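Local structure of protein Diedel (3ZZO) at residues Gln70-Arg75 against Tyr79-Ile84. The protein acts as a secreted cytokine that promotes survival of Sindbis virus infection by suppressing the immune deficiency pathway and limits intestinal stem cell proliferation after enteropathogenic bacterial infection. Numbering follows the deposited sequence.
Sequences QEFVRR and YGIQII
The Phe72 ring meets CG2 of Ile81 obliquely, CE2 lying 3.9 Å from that methyl, and the two side chains cross at about a right angle. Phe11 of strand 6-13 packs edge-to-face with the same ring, while Val33 and Ile35 of strand 31-35 also touch Phe72. With CG anti to the backbone N (chi1 179°), the ring extends from the helix to the sheet. One helical step on, Val73 turns its CG2 methyl to both isoleucines: CG2 sits 3.9 Å from Ile81 CG2 and, more tightly, 3.5 Å from Ile83 CG1, with Ile83 CD1 at 3.7 Å. Ile81 and Ile83, two residues apart on the edge strand 81-89, thus receive one branch of a single valine. Polar atoms join through a water that donates to Val73 O (3.1 Å) and accepts from Ile81 N (2.9 Å). Helix segment 70-75 and strand segment 81-84 run nearly antiparallel (160°), their axes 8.8 Å apart at closest approach, consistent with subdomain SD1, in which a helix covers an antiparallel sheet in a ferredoxin-like fold. Direct contact is wholly apolar, between aliphatic carbons and the Phe72 ring, so the water supplies a partner to two backbone groups that do not bond each other directly.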
loop_
_atom_site.group_PDB
_atom_site.type_symbol
_atom_site.label_atom_id
_atom_site.label_comp_id
_atom_site.label_asym_id
_atom_site.label_seq_id
_atom_site.Cartn_x
_atom_site.Cartn_y
_atom_site.Cartn_z
ATOM N N GLN A 70 -7.413 4.748 1.742
ATOM C CA GLN A 70 -8.257 5.256 2.834
ATOM C C GLN A 70 -7.900 4.571 4.144
ATOM O O GLN A 70 -7.812 5.212 5.196
ATOM C CB GLN A 70 -9.723 5.013 2.411
ATOM C CG GLN A 70 -10.741 5.672 3.313
ATOM C CD GLN A 70 -12.123 5.609 2.714
ATOM O OE1 GLN A 70 -12.311 5.166 1.584
ATOM N NE2 GLN A 70 -13.118 6.137 3.403
ATOM N N GLU A 71 -7.619 3.276 4.078
ATOM C CA GLU A 71 -7.165 2.509 5.246
ATOM C C GLU A 71 -5.727 2.861 5.660
ATOM O O GLU A 71 -5.419 2.877 6.840
ATOM C CB GLU A 71 -7.302 1.025 4.992
ATOM C CG GLU A 71 -7.045 0.203 6.212
ATOM C CD GLU A 71 -7.629 -1.166 6.181
ATOM O OE1 GLU A 71 -8.419 -1.489 5.282
ATOM O OE2 GLU A 71 -7.278 -1.970 7.098
ATOM N N PHE A 72 -4.859 3.153 4.687
ATOM C CA PHE A 72 -3.505 3.623 4.989
ATOM C C PHE A 72 -3.569 4.899 5.825
ATOM O O PHE A 72 -2.870 5.038 6.830
ATOM C CB PHE A 72 -2.733 3.880 3.683
ATOM C CG PHE A 72 -1.340 4.386 3.913
ATOM C CD1 PHE A 72 -0.363 3.541 4.350
ATOM C CD2 PHE A 72 -1.013 5.712 3.690
ATOM C CE1 PHE A 72 0.939 4.018 4.573
ATOM C CE2 PHE A 72 0.270 6.181 3.945
ATOM C CZ PHE A 72 1.224 5.320 4.372
ATOM N N VAL A 73 -4.454 5.826 5.459
ATOM C CA VAL A 73 -4.642 7.040 6.244
ATOM C C VAL A 73 -5.213 6.690 7.623
ATOM O O VAL A 73 -4.747 7.175 8.642
ATOM C CB VAL A 73 -5.548 8.053 5.511
ATOM C CG1 VAL A 73 -5.803 9.277 6.380
ATOM C CG2 VAL A 73 -4.913 8.455 4.191
ATOM N N ARG A 74 -6.248 5.841 7.634
ATOM C CA ARG A 74 -6.951 5.513 8.891
ATOM C C ARG A 74 -6.014 4.890 9.899
ATOM O O ARG A 74 -5.983 5.302 11.056
ATOM C CB ARG A 74 -8.099 4.569 8.586
ATOM C CG ARG A 74 -9.077 4.443 9.746
ATOM C CD ARG A 74 -10.176 3.429 9.496
ATOM N NE ARG A 74 -10.954 3.772 8.318
ATOM C CZ ARG A 74 -10.965 3.135 7.169
ATOM N NH1 ARG A 74 -10.313 1.981 6.981
ATOM N NH2 ARG A 74 -11.665 3.632 6.170
ATOM N N ARG A 75 -5.279 3.870 9.490
ATOM C CA ARG A 75 -4.450 3.147 10.457
ATOM C C ARG A 75 -3.253 3.953 10.940
ATOM O O ARG A 75 -2.661 3.633 11.957
ATOM C CB ARG A 75 -4.121 1.779 9.952
ATOM C CG ARG A 75 -3.174 1.721 8.889
ATOM C CD ARG A 75 -3.192 0.244 8.285
ATOM N NE ARG A 75 -2.822 -0.745 9.274
ATOM C CZ ARG A 75 -3.325 -2.011 9.326
ATOM N NH1 ARG A 75 -4.209 -2.506 8.452
ATOM N NH2 ARG A 75 -2.931 -2.774 10.298
ATOM N N TYR A 79 -0.021 9.922 12.714
ATOM C CA TYR A 79 0.953 10.622 11.889
ATOM C C TYR A 79 0.342 11.722 11.051
ATOM O O TYR A 79 1.075 12.591 10.579
ATOM C CB TYR A 79 1.717 9.632 11.021
ATOM C CG TYR A 79 2.472 8.621 11.815
ATOM C CD1 TYR A 79 3.456 9.011 12.698
ATOM C CD2 TYR A 79 2.183 7.279 11.736
ATOM C CE1 TYR A 79 4.139 8.085 13.445
ATOM C CE2 TYR A 79 2.851 6.328 12.475
ATOM C CZ TYR A 79 3.859 6.750 13.301
ATOM O OH TYR A 79 4.546 5.846 14.036
ATOM N N GLY A 80 -0.964 11.715 10.818
ATOM C CA GLY A 80 -1.556 12.771 10.009
ATOM C C GLY A 80 -1.134 12.686 8.528
ATOM O O GLY A 80 -0.461 13.585 7.999
ATOM N N ILE A 81 -1.584 11.643 7.858
ATOM C CA ILE A 81 -1.216 11.368 6.480
ATOM C C ILE A 81 -1.989 12.307 5.545
ATOM O O ILE A 81 -3.227 12.329 5.570
ATOM C CB ILE A 81 -1.524 9.926 6.105
ATOM C CG1 ILE A 81 -0.834 8.908 7.020
ATOM C CG2 ILE A 81 -1.216 9.666 4.638
ATOM C CD1 ILE A 81 0.676 9.088 7.100
ATOM N N GLN A 82 -1.244 13.075 4.747
ATOM C CA GLN A 82 -1.784 14.011 3.785
ATOM C C GLN A 82 -1.566 13.431 2.395
ATOM O O GLN A 82 -0.478 13.511 1.808
ATOM C CB GLN A 82 -1.096 15.371 3.929
ATOM C CG GLN A 82 -1.221 15.961 5.331
ATOM C CD GLN A 82 -2.635 16.159 5.762
ATOM O OE1 GLN A 82 -3.524 16.493 4.956
ATOM N NE2 GLN A 82 -2.891 16.043 7.040
ATOM N N ILE A 83 -2.593 12.808 1.831
ATOM C CA ILE A 83 -2.497 12.143 0.522
ATOM C C ILE A 83 -2.300 13.171 -0.574
ATOM O O ILE A 83 -3.004 14.173 -0.625
ATOM C CB ILE A 83 -3.772 11.308 0.245
ATOM C CG1 ILE A 83 -3.919 10.187 1.308
ATOM C CG2 ILE A 83 -3.808 10.790 -1.176
ATOM C CD1 ILE A 83 -2.973 9.077 1.122
ATOM N N ILE A 84 -1.359 12.904 -1.467
ATOM C CA ILE A 84 -1.114 13.746 -2.639
ATOM C C ILE A 84 -1.569 13.045 -3.919
ATOM O O ILE A 84 -2.219 13.653 -4.741
ATOM C CB ILE A 84 0.356 14.148 -2.745
ATOM C CG1 ILE A 84 0.731 15.007 -1.540
ATOM C CG2 ILE A 84 0.648 14.936 -4.038
ATOM C CD1 ILE A 84 2.185 15.199 -1.364
HETATM O O HOH W 1 -3.607 9.991 9.122
#